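Local coordinates for Mlr6093 protein (Mesorhizobium loti, PDB 2QJ8) that probably acts as a zinc-dependent hydrolase of the succinylglutamate desuccinylase/aspartoacylase family, cleaving carbon-nitrogen bonds in linear amides or ester bonds, at residues E4-T9 with A123-R128; A28-L33 with G116-R121; G52-N57 with K104-V109; D148-I153 with T307-R312. All coordinates share one frame; numbering follows the deposited sequence. Where two conformers were deposited one is given.

Contact 1. Residues E4-T9 with A123-R128; sequences EAPHLT and ADAISR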
loop_
_atom_site.group_PDB
_atom_site.type_symbol
_atom_site.label_atom_id
_atom_site.label_comp_id
_atom_site.label_asym_id
_atom_site.label_seq_id
_atom_site.Cartn_x
_atom_site.Cartn_y
_atom_site.Cartn_z
ATOM N N GLU A 4 9.320 1.397 -37.866
ATOM C CA GLU A 4 9.993 2.428 -37.072
ATOM C C GLU A 4 10.981 1.806 -36.054
ATOM O O GLU A 4 10.725 0.747 -35.484
ATOM C CB GLU A 4 8.838 3.208 -36.394
ATOM C CG GLU A 4 9.119 4.333 -35.424
ATOM C CD GLU A 4 7.805 4.964 -34.883
ATOM O OE1 GLU A 4 6.953 4.247 -34.295
ATOM O OE2 GLU A 4 7.645 6.195 -35.009
ATOM N N ALA A 5 12.132 2.443 -35.874
ATOM C CA ALA A 5 13.088 2.020 -34.868
ATOM C C ALA A 5 12.773 2.871 -33.617
ATOM O O ALA A 5 12.058 3.889 -33.718
ATOM C CB ALA A 5 14.531 2.240 -35.358
ATOM N N PRO A 6 13.259 2.449 -32.435
ATOM C CA PRO A 6 13.058 3.313 -31.301
ATOM C C PRO A 6 13.906 4.578 -31.468
ATOM O O PRO A 6 14.994 4.523 -32.020
ATOM C CB PRO A 6 13.548 2.457 -30.115
ATOM C CG PRO A 6 14.519 1.545 -30.697
ATOM C CD PRO A 6 13.991 1.224 -32.055
ATOM N N HIS A 7 13.398 5.712 -31.005
ATOM C CA HIS A 7 14.131 6.964 -31.108
ATOM C C HIS A 7 13.600 7.961 -30.114
ATOM O O HIS A 7 12.498 7.785 -29.588
ATOM C CB HIS A 7 13.975 7.506 -32.536
ATOM C CG HIS A 7 12.557 7.747 -32.911
ATOM N ND1 HIS A 7 11.730 6.741 -33.361
ATOM C CD2 HIS A 7 11.795 8.862 -32.836
ATOM C CE1 HIS A 7 10.519 7.232 -33.549
ATOM N NE2 HIS A 7 10.531 8.516 -33.236
ATOM N N LEU A 8 14.401 8.989 -29.848
ATOM C CA LEU A 8 14.011 10.115 -29.032
ATOM C C LEU A 8 13.474 11.176 -29.990
ATOM O O LEU A 8 13.960 11.317 -31.106
ATOM C CB LEU A 8 15.199 10.678 -28.253
ATOM C CG LEU A 8 15.840 9.764 -27.194
ATOM C CD1 LEU A 8 17.096 10.380 -26.661
ATOM C CD2 LEU A 8 14.868 9.476 -26.056
ATOM N N THR A 9 12.479 11.928 -29.536
ATOM C CA THR A 9 11.875 12.986 -30.335
ATOM C C THR A 9 12.662 14.306 -30.291
ATOM O O THR A 9 12.249 15.269 -30.920
ATOM C CB THR A 9 10.455 13.231 -29.901
ATOM O OG1 THR A 9 10.453 13.679 -28.543
ATOM C CG2 THR A 9 9.644 11.956 -30.061
ATOM N N ALA A 123 12.455 -2.175 -23.082
ATOM C CA ALA A 123 13.813 -2.448 -22.607
ATOM C C ALA A 123 14.831 -2.192 -23.737
ATOM O O ALA A 123 15.847 -1.551 -23.500
ATOM C CB ALA A 123 13.921 -3.885 -22.071
ATOM N N ASP A 124 14.530 -2.662 -24.948
ATOM C CA ASP A 124 15.342 -2.407 -26.136
ATOM C C ASP A 124 15.518 -0.918 -26.474
ATOM O O ASP A 124 16.628 -0.520 -26.820
ATOM C CB ASP A 124 14.751 -3.149 -27.323
ATOM C CG ASP A 124 15.540 -2.938 -28.592
ATOM O OD1 ASP A 124 16.670 -3.434 -28.697
ATOM O OD2 ASP A 124 15.015 -2.247 -29.471
ATOM N N ALA A 125 14.449 -0.112 -26.330
ATOM C CA ALA A 125 14.469 1.321 -26.598
ATOM C C ALA A 125 15.372 2.060 -25.631
ATOM O O ALA A 125 16.139 2.914 -26.056
ATOM C CB ALA A 125 13.040 1.918 -26.508
ATOM N N ILE A 126 15.274 1.725 -24.342
ATOM C CA ILE A 126 16.098 2.322 -23.282
ATOM C C ILE A 126 17.567 1.929 -23.469
ATOM O O ILE A 126 18.472 2.761 -23.296
ATOM C CB ILE A 126 15.579 1.904 -21.856
ATOM C CG1 ILE A 126 14.198 2.535 -21.587
ATOM C CG2 ILE A 126 16.560 2.306 -20.760
ATOM C CD1 ILE A 126 13.417 1.878 -20.444
ATOM N N SER A 127 17.776 0.668 -23.813
ATOM C CA SER A 127 19.099 0.089 -24.028
ATOM C C SER A 127 19.825 0.624 -25.251
ATOM O O SER A 127 21.045 0.772 -25.210
ATOM C CB SER A 127 19.011 -1.439 -24.108
ATOM O OG SER A 127 18.451 -1.963 -22.905
ATOM N N ARG A 128 19.097 0.895 -26.331
ATOM C CA ARG A 128 19.702 1.467 -27.529
ATOM C C ARG A 128 19.915 2.989 -27.472
ATOM O O ARG A 128 20.945 3.478 -27.953
ATOM C CB ARG A 128 18.926 1.046 -28.778
ATOM C CG ARG A 128 19.200 -0.389 -29.149
ATOM C CD ARG A 128 18.196 -0.985 -30.092
ATOM N NE ARG A 128 18.088 -0.266 -31.365
ATOM C CZ ARG A 128 17.193 -0.541 -32.327
ATOM N NH1 ARG A 128 16.314 -1.525 -32.173
ATOM N NH2 ARG A 128 17.169 0.179 -33.460
#

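Contact 2. Residues A28-L33 with G116-R121; sequences ADCEAL and GSVSER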
loop_
_atom_site.group_PDB
_atom_site.type_symbol
_atom_site.label_atom_id
_atom_site.label_comp_id
_atom_site.label_asym_id
_atom_site.label_seq_id
_atom_site.Cartn_x
_atom_site.Cartn_y
_atom_site.Cartn_z
ATOM N N ALA A 28 3.845 -6.755 -32.145
ATOM C CA ALA A 28 2.774 -7.710 -32.279
ATOM C C ALA A 28 1.671 -7.637 -31.232
ATOM O O ALA A 28 0.591 -8.126 -31.500
ATOM C CB ALA A 28 3.355 -9.154 -32.318
ATOM N N ASP A 29 1.937 -7.057 -30.055
ATOM C CA ASP A 29 0.945 -7.027 -28.945
ATOM C C ASP A 29 0.299 -5.666 -28.649
ATOM O O ASP A 29 -0.721 -5.634 -27.960
ATOM C CB ASP A 29 1.511 -7.642 -27.649
ATOM C CG ASP A 29 2.791 -6.998 -27.197
ATOM O OD1 ASP A 29 3.263 -6.061 -27.857
ATOM O OD2 ASP A 29 3.354 -7.444 -26.188
ATOM N N CYS A 30 0.895 -4.558 -29.098
ATOM C CA CYS A 30 0.245 -3.252 -28.949
ATOM C C CYS A 30 0.878 -2.175 -29.835
ATOM O O CYS A 30 1.934 -2.382 -30.417
ATOM C CB CYS A 30 0.189 -2.797 -27.485
ATOM S SG CYS A 30 1.751 -2.518 -26.802
ATOM N N GLU A 31 0.212 -1.019 -29.900
ATOM C CA GLU A 31 0.649 0.138 -30.697
ATOM C C GLU A 31 1.877 0.818 -30.074
ATOM O O GLU A 31 2.321 0.429 -28.999
ATOM C CB GLU A 31 -0.502 1.144 -30.831
ATOM C CG GLU A 31 -1.781 0.610 -31.492
ATOM C CD GLU A 31 -1.621 0.244 -32.953
ATOM O OE1 GLU A 31 -0.780 0.857 -33.653
ATOM O OE2 GLU A 31 -2.365 -0.657 -33.410
ATOM N N ALA A 32 2.455 1.796 -30.774
ATOM C CA ALA A 32 3.627 2.522 -30.277
ATOM C C ALA A 32 3.325 3.214 -28.968
ATOM O O ALA A 32 2.175 3.629 -28.736
ATOM C CB ALA A 32 4.130 3.579 -31.306
ATOM N N LEU A 33 4.343 3.316 -28.121
ATOM C CA LEU A 33 4.260 4.009 -26.843
ATOM C C LEU A 33 5.234 5.171 -26.849
ATOM O O LEU A 33 6.297 5.065 -27.415
ATOM C CB LEU A 33 4.645 3.092 -25.661
ATOM C CG LEU A 33 3.817 1.862 -25.282
ATOM C CD1 LEU A 33 4.462 1.212 -24.092
ATOM C CD2 LEU A 33 2.371 2.202 -24.957
ATOM N N GLY A 116 10.328 -8.191 -29.902
ATOM C CA GLY A 116 9.757 -9.011 -28.831
ATOM C C GLY A 116 8.446 -8.410 -28.377
ATOM O O GLY A 116 7.921 -7.505 -29.024
ATOM N N SER A 117 7.922 -8.891 -27.258
ATOM C CA SER A 117 6.686 -8.362 -26.673
ATOM C C SER A 117 6.886 -6.904 -26.151
ATOM O O SER A 117 8.012 -6.411 -26.105
ATOM C CB SER A 117 6.276 -9.270 -25.533
ATOM O OG SER A 117 7.286 -9.185 -24.557
ATOM N N VAL A 118 5.817 -6.233 -25.710
ATOM C CA VAL A 118 5.925 -4.800 -25.304
ATOM C C VAL A 118 7.028 -4.525 -24.272
ATOM O O VAL A 118 7.805 -3.615 -24.473
ATOM C CB VAL A 118 4.559 -4.135 -24.883
ATOM C CG1 VAL A 118 3.996 -4.731 -23.574
ATOM C CG2 VAL A 118 4.731 -2.610 -24.770
ATOM N N SER A 119 7.121 -5.320 -23.206
ATOM C CA SER A 119 8.183 -5.134 -22.187
ATOM C C SER A 119 9.598 -5.185 -22.777
ATOM O O SER A 119 10.458 -4.367 -22.430
ATOM C CB SER A 119 8.083 -6.165 -21.066
ATOM O OG SER A 119 6.773 -6.185 -20.546
ATOM N N GLU A 120 9.789 -6.115 -23.703
ATOM C CA GLU A 120 11.059 -6.313 -24.410
ATOM C C GLU A 120 11.402 -5.154 -25.348
ATOM O O GLU A 120 12.580 -4.792 -25.465
ATOM C CB GLU A 120 11.023 -7.616 -25.210
ATOM C CG GLU A 120 10.747 -8.868 -24.386
ATOM C CD GLU A 120 10.718 -10.072 -25.254
ATOM O OE1 GLU A 120 11.803 -10.619 -25.538
ATOM O OE2 GLU A 120 9.613 -10.488 -25.651
ATOM N N ARG A 121 10.386 -4.582 -26.020
ATOM C CA ARG A 121 10.597 -3.394 -26.873
ATOM C C ARG A 121 10.910 -2.145 -26.037
ATOM O O ARG A 121 11.718 -1.311 -26.464
ATOM C CB ARG A 121 9.412 -3.126 -27.817
ATOM C CG ARG A 121 9.098 -4.296 -28.756
ATOM C CD ARG A 121 8.169 -3.907 -29.928
ATOM N NE ARG A 121 6.879 -3.376 -29.490
ATOM C CZ ARG A 121 5.868 -4.090 -29.003
ATOM N NH1 ARG A 121 5.958 -5.394 -28.854
ATOM N NH2 ARG A 121 4.745 -3.485 -28.654
HETATM O O HOH W 1 6.686 -7.372 -31.782
HETATM O O HOH W 2 4.954 -0.454 -28.324
#

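Contact 3. Residues G52-N57 with K104-V109; sequences GGNHGN and KNLNRV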
loop_
_atom_site.group_PDB
_atom_site.type_symbol
_atom_site.label_atom_id
_atom_site.label_comp_id
_atom_site.label_asym_id
_atom_site.label_seq_id
_atom_site.Cartn_x
_atom_site.Cartn_y
_atom_site.Cartn_z
ATOM N N GLY A 52 12.225 5.813 -12.964
ATOM C CA GLY A 52 11.151 5.474 -12.015
ATOM C C GLY A 52 10.121 4.616 -12.716
ATOM O O GLY A 52 10.160 4.465 -13.932
ATOM N N GLY A 53 9.198 4.055 -11.957
ATOM C CA GLY A 53 8.045 3.386 -12.547
ATOM C C GLY A 53 8.254 2.117 -13.318
ATOM O O GLY A 53 7.512 1.855 -14.240
ATOM N N ASN A 54 9.277 1.341 -12.966
ATOM C CA ASN A 54 9.438 0.004 -13.545
ATOM C C ASN A 54 8.234 -0.848 -13.154
ATOM O O ASN A 54 7.844 -1.729 -13.908
ATOM C CB ASN A 54 10.713 -0.694 -13.058
ATOM C CG ASN A 54 10.818 -2.127 -13.586
ATOM O OD1 ASN A 54 11.117 -2.323 -14.747
ATOM N ND2 ASN A 54 10.564 -3.125 -12.734
ATOM N N HIS A 55 7.699 -0.613 -11.945
ATOM C CA HIS A 55 6.504 -1.307 -11.466
ATOM C C HIS A 55 5.383 -0.315 -11.307
ATOM O O HIS A 55 5.617 0.815 -10.962
ATOM C CB HIS A 55 6.772 -2.029 -10.163
ATOM C CG HIS A 55 7.806 -3.104 -10.280
ATOM N ND1 HIS A 55 7.601 -4.266 -11.003
ATOM C CD2 HIS A 55 9.039 -3.210 -9.738
ATOM C CE1 HIS A 55 8.687 -5.018 -10.922
ATOM N NE2 HIS A 55 9.565 -4.410 -10.147
ATOM N N GLY A 56 4.156 -0.743 -11.518
ATOM C CA GLY A 56 3.033 0.193 -11.498
ATOM C C GLY A 56 2.308 0.595 -10.222
ATOM O O GLY A 56 1.485 1.532 -10.225
ATOM N N ASN A 57 2.627 -0.068 -9.135
ATOM C CA ASN A 57 1.981 0.217 -7.866
ATOM C C ASN A 57 2.887 1.033 -6.893
ATOM O O ASN A 57 2.698 0.970 -5.684
ATOM C CB ASN A 57 1.416 -1.110 -7.282
ATOM C CG ASN A 57 2.425 -2.320 -7.342
ATOM O OD1 ASN A 57 3.642 -2.159 -7.563
ATOM N ND2 ASN A 57 1.892 -3.532 -7.102
ATOM N N LYS A 104 5.241 -9.412 -18.150
ATOM C CA LYS A 104 6.668 -9.414 -17.842
ATOM C C LYS A 104 7.091 -8.252 -16.969
ATOM O O LYS A 104 6.541 -7.142 -17.017
ATOM C CB LYS A 104 7.525 -9.452 -19.125
ATOM C CG LYS A 104 7.194 -10.615 -20.071
ATOM C CD LYS A 104 8.010 -10.633 -21.379
ATOM C CE LYS A 104 7.590 -11.834 -22.216
ATOM N NZ LYS A 104 8.123 -11.833 -23.613
ATOM N N ASN A 105 8.070 -8.544 -16.136
ATOM C CA ASN A 105 8.739 -7.574 -15.278
ATOM C C ASN A 105 9.799 -6.980 -16.178
ATOM O O ASN A 105 10.760 -7.653 -16.580
ATOM C CB ASN A 105 9.305 -8.284 -14.050
ATOM C CG ASN A 105 10.155 -7.399 -13.149
ATOM O OD1 ASN A 105 10.460 -6.233 -13.427
ATOM N ND2 ASN A 105 10.508 -7.964 -12.017
ATOM N N LEU A 106 9.560 -5.728 -16.538
ATOM C CA LEU A 106 10.380 -4.953 -17.458
ATOM C C LEU A 106 11.877 -4.951 -17.115
ATOM O O LEU A 106 12.731 -5.025 -18.010
ATOM C CB LEU A 106 9.818 -3.514 -17.529
ATOM C CG LEU A 106 10.565 -2.442 -18.317
ATOM C CD1 LEU A 106 10.674 -2.884 -19.758
ATOM C CD2 LEU A 106 9.851 -1.077 -18.205
ATOM N N ASN A 107 12.164 -4.857 -15.829
ATOM C CA ASN A 107 13.525 -4.873 -15.313
ATOM C C ASN A 107 14.233 -6.197 -15.610
ATOM O O ASN A 107 15.359 -6.158 -16.127
ATOM C CB ASN A 107 13.522 -4.546 -13.812
ATOM C CG ASN A 107 14.918 -4.399 -13.227
ATOM O OD1 ASN A 107 15.628 -5.385 -13.018
ATOM N ND2 ASN A 107 15.289 -3.166 -12.894
ATOM N N ARG A 108 13.577 -7.342 -15.359
ATOM C CA ARG A 108 14.248 -8.636 -15.608
ATOM C C ARG A 108 14.442 -8.992 -17.080
ATOM O O ARG A 108 15.273 -9.863 -17.380
ATOM C CB ARG A 108 13.690 -9.857 -14.830
ATOM C CG ARG A 108 12.232 -10.174 -14.993
ATOM C CD ARG A 108 11.853 -11.646 -14.696
ATOM N NE ARG A 108 10.420 -11.785 -14.375
ATOM C CZ ARG A 108 9.392 -11.718 -15.240
ATOM N NH1 ARG A 108 9.564 -11.496 -16.554
ATOM N NH2 ARG A 108 8.145 -11.838 -14.773
ATOM N N VAL A 109 13.747 -8.313 -18.006
ATOM C CA VAL A 109 13.910 -8.605 -19.454
ATOM C C VAL A 109 15.018 -7.814 -20.177
ATOM O O VAL A 109 15.309 -8.131 -21.321
ATOM C CB VAL A 109 12.588 -8.467 -20.237
ATOM C CG1 VAL A 109 11.478 -9.261 -19.535
ATOM C CG2 VAL A 109 12.215 -7.030 -20.419
HETATM O O HOH W 3 7.593 -4.313 -14.442
#

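Contact 4. Residues D148-I153 with T307-R312; sequences DCAPSI and TVFAIR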
loop_
_atom_site.group_PDB
_atom_site.type_symbol
_atom_site.label_atom_id
_atom_site.label_comp_id
_atom_site.label_asym_id
_atom_site.label_seq_id
_atom_site.Cartn_x
_atom_site.Cartn_y
_atom_site.Cartn_z
ATOM N N ASP A 148 6.680 -2.574 3.914
ATOM C CA ASP A 148 7.215 -1.345 4.439
ATOM C C ASP A 148 8.724 -1.684 4.507
ATOM O O ASP A 148 9.085 -2.789 4.903
ATOM C CB ASP A 148 6.694 -1.069 5.828
ATOM C CG ASP A 148 6.936 0.354 6.271
ATOM O OD1 ASP A 148 7.266 1.234 5.449
ATOM O OD2 ASP A 148 6.770 0.620 7.470
ATOM N N CYS A 149 9.581 -0.776 4.060
ATOM C CA CYS A 149 11.010 -0.963 4.163
ATOM C C CYS A 149 11.672 0.363 4.483
ATOM O O CYS A 149 11.085 1.433 4.274
ATOM C CB CYS A 149 11.605 -1.612 2.913
ATOM S SG CYS A 149 11.691 -0.584 1.451
ATOM N N ALA A 150 12.891 0.279 5.001
ATOM C CA ALA A 150 13.673 1.453 5.350
ATOM C C ALA A 150 14.021 2.263 4.094
ATOM O O ALA A 150 14.220 1.659 3.043
ATOM C CB ALA A 150 14.964 1.012 6.026
ATOM N N PRO A 151 14.072 3.618 4.187
ATOM C CA PRO A 151 14.575 4.402 3.035
ATOM C C PRO A 151 16.051 4.055 2.943
ATOM O O PRO A 151 16.800 4.256 3.896
ATOM C CB PRO A 151 14.337 5.859 3.436
ATOM C CG PRO A 151 13.386 5.795 4.603
ATOM C CD PRO A 151 13.702 4.500 5.304
ATOM N N SER A 152 16.441 3.500 1.802
ATOM C CA SER A 152 17.738 2.848 1.685
ATOM C C SER A 152 18.220 2.625 0.270
ATOM O O SER A 152 17.549 2.968 -0.678
ATOM C CB SER A 152 17.583 1.439 2.333
ATOM O OG SER A 152 16.546 0.684 1.724
ATOM N N ILE A 153 19.444 2.112 0.180
ATOM C CA ILE A 153 20.018 1.589 -1.025
ATOM C C ILE A 153 20.407 0.161 -0.679
ATOM O O ILE A 153 20.997 -0.049 0.376
ATOM C CB ILE A 153 21.265 2.380 -1.462
ATOM C CG1 ILE A 153 20.836 3.723 -2.075
ATOM C CG2 ILE A 153 22.055 1.602 -2.467
ATOM C CD1 ILE A 153 21.924 4.704 -2.196
ATOM N N THR A 307 18.030 -5.824 13.109
ATOM C CA THR A 307 17.152 -4.677 12.866
ATOM C C THR A 307 16.152 -5.047 11.805
ATOM O O THR A 307 16.473 -5.787 10.888
ATOM C CB THR A 307 17.960 -3.422 12.424
ATOM O OG1 THR A 307 18.880 -3.083 13.469
ATOM C CG2 THR A 307 17.066 -2.224 12.182
ATOM N N VAL A 308 14.932 -4.558 11.934
ATOM C CA VAL A 308 13.909 -4.781 10.906
ATOM C C VAL A 308 14.162 -3.837 9.744
ATOM O O VAL A 308 14.031 -2.631 9.885
ATOM C CB VAL A 308 12.467 -4.592 11.401
ATOM C CG1 VAL A 308 11.479 -4.827 10.227
ATOM C CG2 VAL A 308 12.167 -5.545 12.583
ATOM N N PHE A 309 14.540 -4.404 8.606
ATOM C CA PHE A 309 14.791 -3.627 7.413
ATOM C C PHE A 309 13.500 -3.520 6.637
ATOM O O PHE A 309 13.165 -2.450 6.190
ATOM C CB PHE A 309 15.895 -4.242 6.551
ATOM C CG PHE A 309 15.956 -3.653 5.160
ATOM C CD1 PHE A 309 16.549 -2.421 4.953
ATOM C CD2 PHE A 309 15.373 -4.309 4.068
ATOM C CE1 PHE A 309 16.599 -1.872 3.697
ATOM C CE2 PHE A 309 15.400 -3.737 2.802
ATOM C CZ PHE A 309 16.028 -2.517 2.624
ATOM N N ALA A 310 12.789 -4.644 6.470
ATOM C CA ALA A 310 11.537 -4.664 5.752
ATOM C C ALA A 310 10.597 -5.678 6.377
ATOM O O ALA A 310 11.047 -6.696 6.906
ATOM C CB ALA A 310 11.783 -4.996 4.263
ATOM N N ILE A 311 9.299 -5.392 6.320
ATOM C CA ILE A 311 8.275 -6.282 6.874
ATOM C C ILE A 311 6.973 -6.092 6.097
ATOM O O ILE A 311 6.649 -4.971 5.717
ATOM C CB ILE A 311 8.088 -6.079 8.401
ATOM C CG1 ILE A 311 7.226 -7.233 8.980
ATOM C CG2 ILE A 311 7.547 -4.661 8.716
ATOM C CD1 ILE A 311 7.176 -7.308 10.438
ATOM N N ARG A 312 6.279 -7.205 5.809
ATOM C CA ARG A 312 5.006 -7.172 5.081
ATOM C C ARG A 312 3.910 -6.542 5.887
ATOM O O ARG A 312 3.934 -6.596 7.126
ATOM C CB ARG A 312 4.483 -8.574 4.738
ATOM C CG ARG A 312 5.126 -9.251 3.594
ATOM C CD ARG A 312 4.241 -10.436 3.124
ATOM N NE ARG A 312 4.928 -11.314 2.172
ATOM C CZ ARG A 312 5.219 -11.015 0.900
ATOM N NH1 ARG A 312 4.912 -9.841 0.350
ATOM N NH2 ARG A 312 5.866 -11.914 0.163
#

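Contact 1. Residues E4-T9 with A123-R128
Behind the spot where Pro6 rests on Ala125, the carbonyl oxygen of Ala123 is gripped twice by Ser127, whose OG comes to 2.7 Å of Ala123 O over one face of the carbonyl plane while its backbone N bonds from the opposite face. Ser127 ties its side chain back to its own helix; Ala125 and Arg128 of the same helix meet the N-terminal segment. There the proline ring does most of the work. Pro6 CB meets Ala125 CB at 3.7 Å, and CD lies over one face of the Arg128 guanidinium, offset toward its rim, at 3.6 Å from Arg128 NH1. The proline ring and the arginine chain cross at about a right angle. Residues 7-8 form a short strand, bonded through His7 and Thr9 to strand 16-24, so the contact lays the residues leading into this strand against helix 118-129. Arg128 turns at chi3 (59°), which folds NE back from the extended course of the chain. Its NH1 makes a salt bridge of 3.1 Å to Asp124 OD2, one helical turn earlier, on the syn lone pair of that oxygen, which is tilted 29° from the guanidinium plane; this bond helps hold the group against the proline ring. Ala5 CB approaches Arg128 NH2 at 3.8 Å. An alanine in place of Pro6 would probably uncover that guanidinium face, since CG and CD would be gone, and leave the arginine freer to turn. On the far side, His7 ND1 donates to Ala5 O at 2.9 Å, with the oxygen in the imidazole plane, bracing the loop just before the strand.

Contact 2. Residues A28-L33 with G116-R121
Asp29 reaches helix 118-129 with both carboxylate oxygens. OD1 takes two nitrogens of Arg121, NH1 at 2.9 Å and NH2 at 3.1 Å, and lies in the guanidinium plane, although carboxylate and guanidinium planes are turned 65° apart. OD2 offers its syn lone pair to Val118 N at 2.8 Å. With CG of Asp29 held between its own backbone N and carbonyl carbon (chi1 56°), the carboxylate is carried to the start of the helix. Beside this polar grip, Val118 CG2 packs on Cys30 SG at 3.6 Å and against Leu33 CD1. In the next shell Arg121 NH1 also donates to Gly116 O, at 2.9 Å and on a lone pair, while Arg121 NE reaches Pro25 O, so three nitrogens of the group are engaged and its rotation is fixed. One water joins Ala28 N to Gly116 O; another takes a bond from Arg121 NH2. Ser117 N, at the N-cap position, donates to Glu120 OE2 at 2.8 Å, and Lys104 forms a salt bridge with the same oxygen. The Ser117-Glu120 bond is one half of a capping box, and with Asp29 taking the first N-H of the helix it makes a helix N-terminus finished partly by an acid from a distant loop.

Contact 3. Residues G52-N57 with K104-V109
Asn54 and Leu106 bring the backbones to 6.4 Å, CA to CA, where two loops pass without sharing a direct main-chain bond. A water fills the step between them, donating to Asn54 O at 2.7 Å and accepting from Leu106 N. Asn54 O has a second partner in Asn88 ND2. Gly53 turns with positive phi (68°) just before Asn54, and residues 106-109 take helical torsions without the regular helical bonds. From this frame the Asn54 side chain reaches across, its CG anti to the backbone N (chi1 176°). Its ND2 donates to Asn105 OD1 at 3.2 Å with that oxygen in the amide plane, the two amide planes standing 46° apart. Asn54 OD1 lies 3.3 Å from Leu106 CB. The segment 52-57 is the loop that follows a parallel strand of the catalytic domain and carries, in His55, what is probably the histidine of the His-x-x-Glu zinc motif known from aspartoacylases. The Asn-Leu-Asn-Arg run resembles the Asn-Arg element that lines the active site in M14-type relatives, and probably lies near the site here. Asn105 OD1, which also takes a weak bond from Asn107 N, comes obliquely to the imidazole, 3.3 Å from His55 CE1. Asn54 ND2 sits over one face of that ring, offset toward its rim, while ND1 of His55 is bonded to Arg97 O. Leu106 also packs on Ile122 and Ala123 of helix 118-129.

Contact 4. Residues D148-I153 with T307-R312
Asp148 and Ile311 form an antiparallel hydrogen-bonded pair, joined by Asp148 N to Ile311 O and by Ile311 N to Asp148 O, each 3.0 Å. A third backbone bond, Ala150 N to Phe309 O, carries the pairing one step past the end of strand 147-149. CA-H contacts supplement these bonds: Ala310 CA comes to Asp148 O at 3.2 Å, and Cys149 CA approaches Phe309 O. The apolar contacts start at the non-hydrogen-bonded pair, where Cys149 CB touches Ala310 CB at 3.6 Å. Ala150 CB lies 3.9 Å from Phe309 CD1. A chi1 of 166° sets CG of Phe309 anti to its backbone N, and the CE1 edge of the ring comes up to Ser152. The hydroxyl meets the ring at its edge, where Ser152 OG lies near the ring plane, 3.2 Å from Phe309 CE1. Ser152 OG also donates to Ala150 O at 2.8 Å, from above the carbonyl plane, and so braces the turn at Pro151. An alanine at Ser152 would probably leave Ala150 O without this donor and open a small gap at the edge of the phenylalanine. Phe309 and Ala310 together face Ile325, a classic beta bulge between strand 306-312 and strand 322-329. Phe309 also packs on Val178 and Leu180 of strand 178-182, while Ser152 is bonded through its backbone to Glu206 of strand 201-208, so the C-terminal strands are tied to strands of the catalytic domain.

In the fold
From the N terminus, contact 1 closes the longest of three concentric loops, from residues 4-9 to 123-128. Contact 2 lies within it, and contact 3 lies within contact 2; none of them cross. Contacts 1 and 2 share helix 118-129, joining the N-terminal segment and the loop at 28-33 to it. Contact 3 sits nearer the centre of the chain and meets contact 2 through the salt bridge of Lys104 with Glu120. Contact 4 follows in series, closing a later loop from 148-153 to 307-312 that binds the C-terminal strands to the catalytic domain. Its nearest atoms are about 10 Å from contact 3, and it lies across the chain's centre from contacts 1 and 2.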